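Local coordinates for protein putative silent information regulator 2,Putative silent information regulator 2 (PDB 5OL0) that probably removes acetyl groups from protein lysines at the expense of NAD+, as a zinc-containing class I sirtuin thought to regulate gene expression, at residues L21-R29 / N289-G298; A75-P85 / I184-E194. All coordinates share one frame; numbering follows the deposited sequence.

Interaction 1: L21-R29 / N289-G298; sequences LEGLAHYIR and NVVTLAEYLG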
loop_
_atom_site.group_PDB
_atom_site.type_symbol
_atom_site.label_atom_id
_atom_site.label_comp_id
_atom_site.label_asym_id
_atom_site.label_seq_id
_atom_site.Cartn_x
_atom_site.Cartn_y
_atom_site.Cartn_z
ATOM N N LEU A 21 17.464 12.049 6.587
ATOM C CA LEU A 21 16.104 12.625 6.562
ATOM C C LEU A 21 16.160 14.143 6.434
ATOM O O LEU A 21 15.330 14.760 5.726
ATOM C CB LEU A 21 15.302 12.137 7.774
ATOM C CG LEU A 21 14.981 10.646 7.700
ATOM C CD1 LEU A 21 14.552 10.163 9.063
ATOM C CD2 LEU A 21 13.921 10.362 6.649
ATOM N N GLU A 22 17.146 14.737 7.115
ATOM C CA GLU A 22 17.476 16.154 6.976
ATOM C C GLU A 22 17.831 16.593 5.546
ATOM O O GLU A 22 17.246 17.573 5.017
ATOM C CB GLU A 22 18.645 16.514 7.915
ATOM C CG GLU A 22 19.064 17.989 7.863
ATOM C CD GLU A 22 20.031 18.401 8.982
ATOM O OE1 GLU A 22 20.888 17.575 9.371
ATOM O OE2 GLU A 22 19.922 19.557 9.449
ATOM N N GLY A 23 18.733 15.855 4.907
ATOM C CA GLY A 23 19.057 16.134 3.513
ATOM C C GLY A 23 17.884 16.007 2.552
ATOM O O GLY A 23 17.726 16.807 1.614
ATOM N N LEU A 24 17.031 15.008 2.791
ATOM C CA LEU A 24 15.876 14.814 1.968
ATOM C C LEU A 24 14.954 15.998 2.079
ATOM O O LEU A 24 14.415 16.473 1.064
ATOM C CB LEU A 24 15.153 13.508 2.404
ATOM C CG LEU A 24 13.795 13.253 1.732
ATOM C CD1 LEU A 24 13.985 13.215 0.266
ATOM C CD2 LEU A 24 13.171 11.947 2.230
ATOM N N ALA A 25 14.689 16.445 3.314
ATOM C CA ALA A 25 13.798 17.596 3.491
ATOM C C ALA A 25 14.363 18.851 2.802
ATOM O O ALA A 25 13.606 19.582 2.134
ATOM C CB ALA A 25 13.574 17.898 4.957
ATOM N N HIS A 26 15.657 19.096 3.004
ATOM C CA HIS A 26 16.400 20.175 2.276
ATOM C C HIS A 26 16.229 20.069 0.794
ATOM O O HIS A 26 15.964 21.080 0.124
ATOM C CB HIS A 26 17.926 20.108 2.473
ATOM C CG HIS A 26 18.449 20.838 3.672
ATOM N ND1 HIS A 26 18.573 22.214 3.709
ATOM C CD2 HIS A 26 18.988 20.377 4.834
ATOM C CE1 HIS A 26 19.116 22.567 4.867
ATOM N NE2 HIS A 26 19.377 21.472 5.565
ATOM N N TYR A 27 16.407 18.863 0.258
ATOM C CA TYR A 27 16.326 18.662 -1.193
ATOM C C TYR A 27 14.914 19.001 -1.685
ATOM O O TYR A 27 14.745 19.732 -2.675
ATOM C CB TYR A 27 16.695 17.226 -1.572
ATOM C CG TYR A 27 16.612 16.850 -3.066
ATOM C CD1 TYR A 27 15.373 16.459 -3.665
ATOM C CD2 TYR A 27 17.768 16.797 -3.864
ATOM C CE1 TYR A 27 15.290 16.118 -5.025
ATOM C CE2 TYR A 27 17.706 16.397 -5.228
ATOM C CZ TYR A 27 16.483 16.064 -5.801
ATOM O OH TYR A 27 16.392 15.720 -7.125
ATOM N N ILE A 28 13.906 18.486 -0.997
ATOM C CA ILE A 28 12.499 18.818 -1.331
ATOM C C ILE A 28 12.235 20.351 -1.314
ATOM O O ILE A 28 11.571 20.899 -2.232
ATOM C CB ILE A 28 11.526 18.109 -0.384
ATOM C CG1 ILE A 28 11.470 16.574 -0.702
ATOM C CG2 ILE A 28 10.144 18.692 -0.495
ATOM C CD1 ILE A 28 10.825 15.789 0.410
ATOM N N ARG A 29 12.754 21.024 -0.299
ATOM C CA ARG A 29 12.512 22.461 -0.160
ATOM C C ARG A 29 13.346 23.270 -1.132
ATOM O O ARG A 29 12.772 24.016 -1.909
ATOM C CB ARG A 29 12.720 22.936 1.267
ATOM C CG ARG A 29 11.588 22.442 2.170
ATOM C CD ARG A 29 11.860 22.681 3.657
ATOM N NE ARG A 29 11.348 23.966 4.125
ATOM C CZ ARG A 29 11.266 24.344 5.403
ATOM N NH1 ARG A 29 11.687 23.544 6.382
ATOM N NH2 ARG A 29 10.769 25.547 5.702
ATOM N N ASN A 289 10.228 7.713 11.332
ATOM C CA ASN A 289 10.947 8.381 10.266
ATOM C C ASN A 289 10.118 9.439 9.580
ATOM O O ASN A 289 10.648 10.498 9.263
ATOM C CB ASN A 289 11.479 7.389 9.245
ATOM C CG ASN A 289 12.620 6.546 9.810
ATOM O OD1 ASN A 289 13.404 7.037 10.581
ATOM N ND2 ASN A 289 12.697 5.289 9.424
ATOM N N VAL A 290 8.823 9.196 9.422
ATOM C CA VAL A 290 7.959 10.190 8.779
ATOM C C VAL A 290 7.807 11.384 9.696
ATOM O O VAL A 290 7.763 12.502 9.222
ATOM C CB VAL A 290 6.632 9.557 8.389
ATOM C CG1 VAL A 290 5.549 10.532 8.174
ATOM C CG2 VAL A 290 6.828 8.723 7.122
ATOM N N VAL A 291 7.724 11.138 10.988
ATOM C CA VAL A 291 7.558 12.236 11.960
ATOM C C VAL A 291 8.810 13.131 11.879
ATOM O O VAL A 291 8.698 14.379 11.718
ATOM C CB VAL A 291 7.286 11.710 13.366
ATOM C CG1 VAL A 291 7.544 12.775 14.442
ATOM C CG2 VAL A 291 5.852 11.164 13.454
ATOM N N THR A 292 9.984 12.498 11.883
ATOM C CA THR A 292 11.233 13.264 11.735
ATOM C C THR A 292 11.279 14.038 10.442
ATOM O O THR A 292 11.647 15.179 10.450
ATOM C CB THR A 292 12.420 12.352 11.813
ATOM O OG1 THR A 292 12.315 11.636 13.012
ATOM C CG2 THR A 292 13.788 13.119 11.783
ATOM N N LEU A 293 10.943 13.393 9.325
ATOM C CA LEU A 293 10.866 14.082 8.040
ATOM C C LEU A 293 9.965 15.292 8.059
ATOM O O LEU A 293 10.316 16.406 7.552
ATOM C CB LEU A 293 10.494 13.104 6.910
ATOM C CG LEU A 293 10.365 13.629 5.508
ATOM C CD1 LEU A 293 11.630 14.359 5.063
ATOM C CD2 LEU A 293 10.056 12.442 4.587
ATOM N N ALA A 294 8.833 15.120 8.698
ATOM C CA ALA A 294 7.871 16.192 8.856
ATOM C C ALA A 294 8.462 17.387 9.609
ATOM O O ALA A 294 8.271 18.544 9.177
ATOM C CB ALA A 294 6.636 15.694 9.554
ATOM N N GLU A 295 9.168 17.116 10.700
ATOM C CA GLU A 295 9.856 18.165 11.434
ATOM C C GLU A 295 10.714 18.986 10.510
ATOM O O GLU A 295 10.575 20.196 10.431
ATOM C CB GLU A 295 10.794 17.626 12.494
ATOM C CG GLU A 295 10.216 16.781 13.600
ATOM C CD GLU A 295 11.329 16.320 14.536
ATOM O OE1 GLU A 295 12.096 17.210 14.965
ATOM O OE2 GLU A 295 11.451 15.098 14.824
ATOM N N TYR A 296 11.566 18.310 9.739
ATOM C CA TYR A 296 12.494 19.038 8.893
ATOM C C TYR A 296 11.807 19.770 7.751
ATOM O O TYR A 296 12.344 20.736 7.246
ATOM C CB TYR A 296 13.563 18.100 8.359
ATOM C CG TYR A 296 14.518 17.603 9.406
ATOM C CD1 TYR A 296 15.293 18.512 10.172
ATOM C CD2 TYR A 296 14.709 16.243 9.623
ATOM C CE1 TYR A 296 16.190 18.060 11.133
ATOM C CE2 TYR A 296 15.618 15.786 10.569
ATOM C CZ TYR A 296 16.331 16.684 11.317
ATOM O OH TYR A 296 17.204 16.191 12.223
ATOM N N LEU A 297 10.621 19.313 7.348
ATOM C CA LEU A 297 9.851 19.950 6.325
ATOM C C LEU A 297 9.016 21.153 6.844
ATOM O O LEU A 297 8.347 21.824 6.066
ATOM C CB LEU A 297 8.958 18.898 5.649
ATOM C CG LEU A 297 9.668 17.993 4.633
ATOM C CD1 LEU A 297 8.637 16.958 4.203
ATOM C CD2 LEU A 297 10.135 18.771 3.424
ATOM N N GLY A 298 9.025 21.407 8.147
ATOM C CA GLY A 298 8.214 22.458 8.708
ATOM C C GLY A 298 6.760 22.048 8.846
ATOM O O GLY A 298 5.874 22.914 8.924
#
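Ala25 is the low point where helix 21-30 lets helix 286-296 come close: its CB lies 3.4 Å from Tyr296 CB, with Leu293 CD1 and Leu297 CD2 also packed against that methyl. The short axes pass 8.7 Å apart at a crossing angle of -46°. Leu293 and Leu297 supply the bumps from the other side. Leu293 drops CD1 into the hollow bounded by the Leu21 carbonyl, Ala25 CB and the Leu24 side chain, and its other branch, CD2, meets Leu24 CD2 at 3.9 Å. One turn on, Leu297 sends CD2 between Ala25 and Ile28, 3.9 Å from Ile28 CG2. In return, Leu21 reaches across with CD1, which rests beside Asn289 and Thr292 and touches Thr292 CG2 at 4.1 Å; the amide nitrogen of Asn289 itself is bonded to Arg283 O.

On the outer flank, Tyr296 lays one ring face along the first turn of helix 21-30. Glu22 CB stands 4.1 Å from the ring centroid and almost over it, a CH-pi contact. At the far end, Arg29 bends at chi3 (91°), which swings NH1 to Tyr296 O at 3.0 Å. That oxygen lies near the guanidinium plane, though the N-H...O angle of 136° is far from straight, while Leu297 O sits over one guanidinium face. Arg29 thus covers the helix end where Gly298, with positive phi, closes a Schellman motif.

Behind this pair, Phe110 of helix 106-116 backs Leu293 and Leu297, while Leu21 and Asn289 both rest on Met242 and Phe282, from strands 239-242 and 279-282 at one edge of the parallel Rossmann-type sheet.

Interaction 2: A75-P85 / I184-E194; sequences AFSLTLLREKP and IVKPNVVFFGE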
loop_
_atom_site.group_PDB
_atom_site.type_symbol
_atom_site.label_atom_id
_atom_site.label_comp_id
_atom_site.label_asym_id
_atom_site.label_seq_id
_atom_site.Cartn_x
_atom_site.Cartn_y
_atom_site.Cartn_z
ATOM N N ALA A 75 -4.346 -17.518 0.113
ATOM C CA ALA A 75 -5.655 -17.083 0.560
ATOM C C ALA A 75 -6.227 -16.032 -0.391
ATOM O O ALA A 75 -7.462 -15.892 -0.484
ATOM C CB ALA A 75 -5.562 -16.519 1.970
ATOM N N PHE A 76 -5.330 -15.283 -1.061
ATOM C CA PHE A 76 -5.670 -14.256 -2.062
ATOM C C PHE A 76 -5.514 -14.758 -3.468
ATOM O O PHE A 76 -5.331 -14.000 -4.407
ATOM C CB PHE A 76 -4.873 -12.975 -1.833
ATOM C CG PHE A 76 -5.159 -12.333 -0.511
ATOM C CD1 PHE A 76 -6.264 -11.523 -0.339
ATOM C CD2 PHE A 76 -4.357 -12.591 0.580
ATOM C CE1 PHE A 76 -6.550 -10.943 0.908
ATOM C CE2 PHE A 76 -4.627 -12.029 1.822
ATOM C CZ PHE A 76 -5.726 -11.193 1.987
ATOM N N SER A 77 -5.722 -16.041 -3.650
ATOM C CA SER A 77 -5.672 -16.562 -4.976
ATOM C C SER A 77 -7.090 -16.790 -5.432
ATOM O O SER A 77 -7.943 -17.292 -4.717
ATOM C CB SER A 77 -4.808 -17.815 -5.076
ATOM O OG SER A 77 -5.576 -18.926 -4.844
ATOM N N LEU A 78 -7.319 -16.349 -6.656
ATOM C CA LEU A 78 -8.559 -16.450 -7.292
ATOM C C LEU A 78 -8.971 -17.912 -7.492
ATOM O O LEU A 78 -10.138 -18.292 -7.326
ATOM C CB LEU A 78 -8.430 -15.685 -8.607
ATOM C CG LEU A 78 -9.761 -15.348 -9.230
ATOM C CD1 LEU A 78 -10.593 -14.494 -8.302
ATOM C CD2 LEU A 78 -9.470 -14.626 -10.542
ATOM N N THR A 79 -8.004 -18.756 -7.816
ATOM C CA THR A 79 -8.300 -20.191 -7.981
ATOM C C THR A 79 -8.692 -20.905 -6.654
ATOM O O THR A 79 -9.681 -21.660 -6.617
ATOM C CB THR A 79 -7.186 -20.931 -8.811
ATOM O OG1 THR A 79 -7.493 -22.316 -8.791
ATOM C CG2 THR A 79 -5.740 -20.685 -8.274
ATOM N N LEU A 80 -7.991 -20.621 -5.558
ATOM C CA LEU A 80 -8.467 -21.077 -4.237
ATOM C C LEU A 80 -9.835 -20.513 -3.836
ATOM O O LEU A 80 -10.625 -21.210 -3.222
ATOM C CB LEU A 80 -7.474 -20.767 -3.151
ATOM C CG LEU A 80 -7.697 -21.584 -1.888
ATOM C CD1 LEU A 80 -7.512 -23.076 -2.171
ATOM C CD2 LEU A 80 -6.725 -21.132 -0.810
ATOM N N LEU A 81 -10.115 -19.257 -4.172
ATOM C CA LEU A 81 -11.464 -18.703 -3.940
ATOM C C LEU A 81 -12.579 -19.458 -4.668
ATOM O O LEU A 81 -13.615 -19.759 -4.083
ATOM C CB LEU A 81 -11.526 -17.217 -4.338
ATOM C CG LEU A 81 -12.837 -16.528 -3.961
ATOM C CD1 LEU A 81 -12.951 -16.392 -2.453
ATOM C CD2 LEU A 81 -12.905 -15.192 -4.680
ATOM N N ARG A 82 -12.366 -19.787 -5.938
ATOM C CA ARG A 82 -13.367 -20.582 -6.673
ATOM C C ARG A 82 -13.511 -21.985 -6.087
ATOM O O ARG A 82 -14.553 -22.551 -6.131
ATOM C CB ARG A 82 -13.001 -20.725 -8.114
ATOM C CG ARG A 82 -12.959 -19.440 -8.852
ATOM C CD ARG A 82 -13.346 -19.687 -10.260
ATOM N NE ARG A 82 -13.525 -18.458 -11.010
ATOM C CZ ARG A 82 -12.564 -17.778 -11.609
ATOM N NH1 ARG A 82 -11.292 -18.162 -11.555
ATOM N NH2 ARG A 82 -12.889 -16.680 -12.294
ATOM N N GLU A 83 -12.451 -22.529 -5.534
ATOM C CA GLU A 83 -12.461 -23.919 -5.124
ATOM C C GLU A 83 -13.003 -24.073 -3.725
ATOM O O GLU A 83 -13.824 -24.960 -3.475
ATOM C CB GLU A 83 -11.034 -24.451 -5.200
ATOM C CG GLU A 83 -10.901 -25.959 -5.266
ATOM C CD GLU A 83 -9.679 -26.400 -6.047
ATOM O OE1 GLU A 83 -8.889 -25.526 -6.471
ATOM O OE2 GLU A 83 -9.521 -27.624 -6.253
ATOM N N LYS A 84 -12.522 -23.216 -2.821
ATOM C CA LYS A 84 -12.815 -23.323 -1.402
ATOM C C LYS A 84 -12.955 -21.888 -0.800
ATOM O O LYS A 84 -12.052 -21.427 -0.062
ATOM C CB LYS A 84 -11.689 -24.070 -0.695
ATOM C CG LYS A 84 -11.454 -25.504 -1.132
ATOM C CD LYS A 84 -10.705 -26.237 -0.027
ATOM C CE LYS A 84 -10.025 -27.523 -0.485
ATOM N NZ LYS A 84 -8.943 -27.875 0.491
ATOM N N PRO A 85 -14.068 -21.205 -1.113
ATOM C CA PRO A 85 -14.283 -19.816 -0.670
ATOM C C PRO A 85 -14.300 -19.660 0.874
ATOM O O PRO A 85 -13.829 -18.656 1.404
ATOM C CB PRO A 85 -15.591 -19.402 -1.357
ATOM C CG PRO A 85 -16.265 -20.674 -1.781
ATOM C CD PRO A 85 -15.210 -21.737 -1.892
ATOM N N ILE A 184 -19.542 -16.614 -6.999
ATOM C CA ILE A 184 -19.006 -16.209 -5.714
ATOM C C ILE A 184 -18.682 -14.714 -5.688
ATOM O O ILE A 184 -18.005 -14.198 -6.600
ATOM C CB ILE A 184 -17.709 -16.961 -5.398
ATOM C CG1 ILE A 184 -18.019 -18.427 -5.048
ATOM C CG2 ILE A 184 -16.984 -16.310 -4.195
ATOM C CD1 ILE A 184 -16.845 -19.356 -5.348
ATOM N N VAL A 185 -19.156 -14.039 -4.646
ATOM C CA VAL A 185 -18.911 -12.595 -4.446
ATOM C C VAL A 185 -17.757 -12.462 -3.457
ATOM O O VAL A 185 -17.566 -13.309 -2.509
ATOM C CB VAL A 185 -20.189 -11.867 -3.989
ATOM C CG1 VAL A 185 -19.915 -10.483 -3.374
ATOM C CG2 VAL A 185 -21.135 -11.724 -5.184
ATOM N N LYS A 186 -16.959 -11.423 -3.696
ATOM C CA LYS A 186 -15.975 -10.976 -2.741
ATOM C C LYS A 186 -15.895 -9.473 -2.743
ATOM O O LYS A 186 -16.339 -8.821 -3.720
ATOM C CB LYS A 186 -14.608 -11.613 -3.007
ATOM C CG LYS A 186 -14.017 -11.319 -4.373
ATOM C CD LYS A 186 -12.505 -11.508 -4.310
ATOM C CE LYS A 186 -11.909 -11.320 -5.693
ATOM N NZ LYS A 186 -11.982 -9.905 -6.159
ATOM N N PRO A 187 -15.334 -8.906 -1.656
ATOM C CA PRO A 187 -14.942 -7.494 -1.699
ATOM C C PRO A 187 -14.013 -7.252 -2.840
ATOM O O PRO A 187 -13.345 -8.219 -3.309
ATOM C CB PRO A 187 -14.226 -7.289 -0.382
ATOM C CG PRO A 187 -14.801 -8.307 0.510
ATOM C CD PRO A 187 -15.012 -9.520 -0.356
ATOM N N ASN A 188 -13.961 -6.020 -3.310
ATOM C CA ASN A 188 -13.185 -5.650 -4.507
ATOM C C ASN A 188 -11.733 -5.506 -4.140
ATOM O O ASN A 188 -11.139 -4.454 -4.326
ATOM C CB ASN A 188 -13.742 -4.370 -5.202
ATOM C CG ASN A 188 -15.078 -4.626 -5.931
ATOM O OD1 ASN A 188 -15.512 -5.788 -6.069
ATOM N ND2 ASN A 188 -15.761 -3.554 -6.360
ATOM N N VAL A 189 -11.184 -6.547 -3.535
ATOM C CA VAL A 189 -9.731 -6.722 -3.410
ATOM C C VAL A 189 -9.253 -7.389 -4.679
ATOM O O VAL A 189 -9.881 -8.296 -5.132
ATOM C CB VAL A 189 -9.369 -7.590 -2.210
ATOM C CG1 VAL A 189 -7.874 -7.853 -2.166
ATOM C CG2 VAL A 189 -9.777 -6.855 -0.952
ATOM N N VAL A 190 -8.158 -6.908 -5.272
ATOM C CA VAL A 190 -7.542 -7.581 -6.403
ATOM C C VAL A 190 -6.832 -8.856 -5.877
ATOM O O VAL A 190 -5.942 -8.796 -5.024
ATOM C CB VAL A 190 -6.561 -6.668 -7.170
ATOM C CG1 VAL A 190 -5.960 -7.407 -8.406
ATOM C CG2 VAL A 190 -7.241 -5.402 -7.645
ATOM N N PHE A 191 -7.234 -10.013 -6.388
ATOM C CA PHE A 191 -6.605 -11.276 -5.997
ATOM C C PHE A 191 -5.509 -11.615 -6.994
ATOM O O PHE A 191 -5.515 -11.136 -8.165
ATOM C CB PHE A 191 -7.638 -12.412 -5.984
ATOM C CG PHE A 191 -8.400 -12.548 -4.694
ATOM C CD1 PHE A 191 -8.678 -11.446 -3.881
ATOM C CD2 PHE A 191 -8.849 -13.797 -4.281
ATOM C CE1 PHE A 191 -9.373 -11.577 -2.707
ATOM C CE2 PHE A 191 -9.578 -13.930 -3.116
ATOM C CZ PHE A 191 -9.835 -12.827 -2.324
ATOM N N PHE A 192 -4.584 -12.467 -6.552
ATOM C CA PHE A 192 -3.588 -13.045 -7.501
ATOM C C PHE A 192 -4.332 -13.683 -8.689
ATOM O O PHE A 192 -5.274 -14.438 -8.517
ATOM C CB PHE A 192 -2.617 -14.013 -6.771
ATOM C CG PHE A 192 -1.734 -13.326 -5.804
ATOM C CD1 PHE A 192 -0.623 -12.625 -6.257
ATOM C CD2 PHE A 192 -2.032 -13.298 -4.459
ATOM C CE1 PHE A 192 0.197 -11.905 -5.379
ATOM C CE2 PHE A 192 -1.227 -12.578 -3.559
ATOM C CZ PHE A 192 -0.103 -11.892 -4.016
ATOM N N GLY A 193 -4.010 -13.251 -9.890
ATOM C CA GLY A 193 -4.692 -13.730 -11.073
ATOM C C GLY A 193 -5.799 -12.825 -11.579
ATOM O O GLY A 193 -6.413 -13.114 -12.594
ATOM N N GLU A 194 -6.035 -11.702 -10.912
ATOM C CA GLU A 194 -7.019 -10.739 -11.380
ATOM C C GLU A 194 -6.346 -9.525 -11.992
ATOM O O GLU A 194 -5.173 -9.221 -11.698
ATOM C CB GLU A 194 -7.865 -10.241 -10.211
ATOM C CG GLU A 194 -9.325 -10.559 -10.219
ATOM C CD GLU A 194 -10.039 -9.967 -8.977
ATOM O OE1 GLU A 194 -9.862 -10.507 -7.826
ATOM O OE2 GLU A 194 -10.768 -8.942 -9.143
HETATM O O HOH W 1 -5.405 -17.375 -8.820
#
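Phe191 slips its ring beneath the backbone of Phe76, whose CA stands 4.0 Å from the ring centroid, over one face. The Phe76 ring turns its edge toward the Phe191 face in a T-shaped pair, centroids 5.7 Å apart and planes at 76°. Lys186 CD lies against the opposite face of Phe191, sandwiching the ring, and Leu81 CD2 fits close by, 3.7 Å from Lys186 CD.

The backbones are stitched together next to this ring by a single bridge between Ser77 and Phe192. Phe192 N gives a 2.7 Å hydrogen bond to Phe76 O, and Leu78 N returns a weak one to Phe192 O. Water 1 donates to Phe192 O and accepts from Thr79 N, at the start of helix 78-83, where Ser77 is the N-cap, its OG accepting from Leu80 N.

Lys186, with CG in the crowded position between backbone N and carbonyl carbon (chi1 60°), runs past Leu81 and bends at chi4; NZ donates to Val189 O and forms a salt bridge with Glu194 OE1, both at 2.8 Å. Phe191 N also donates to OE1, from the other side of the carboxylate plane, so one oxygen is gripped twice and ties down the turn 191-194. At the far end, Ile184 CD1 reaches Leu81 O and, 3.8 Å away, Pro85 CG.

Phe76, Val189 and Phe192 pack on the modified side chain of the bound peptide; that side chain hydrogen-bonds to Val190 O. Strand 185-187, at the edge of the small antiparallel sheet, pairs with 151-154, and Phe88 of helix 85-95 meets Phe191 edge-to-face and touches Leu81.

Interactions 1 and 2 lie on opposite sides of the chain's centre, their own centres 40 Å apart and their nearest atoms about 24 Å apart, so neither touches the other. Interaction 1 joins a segment near the start of the modelled chain to one near its end, and both segments of interaction 2 fall between them in sequence. In interaction 1, the Asn289 side chain is about 5 Å from that of Cys286, probably an NAD+ contact as in a close relative. Interaction 2 packs on the bound peptide. Its Val189 side chain is about 5 Å from that of His146, the likely proton acceptor, and its Ile184 side chain is about 8 Å from the zinc ion.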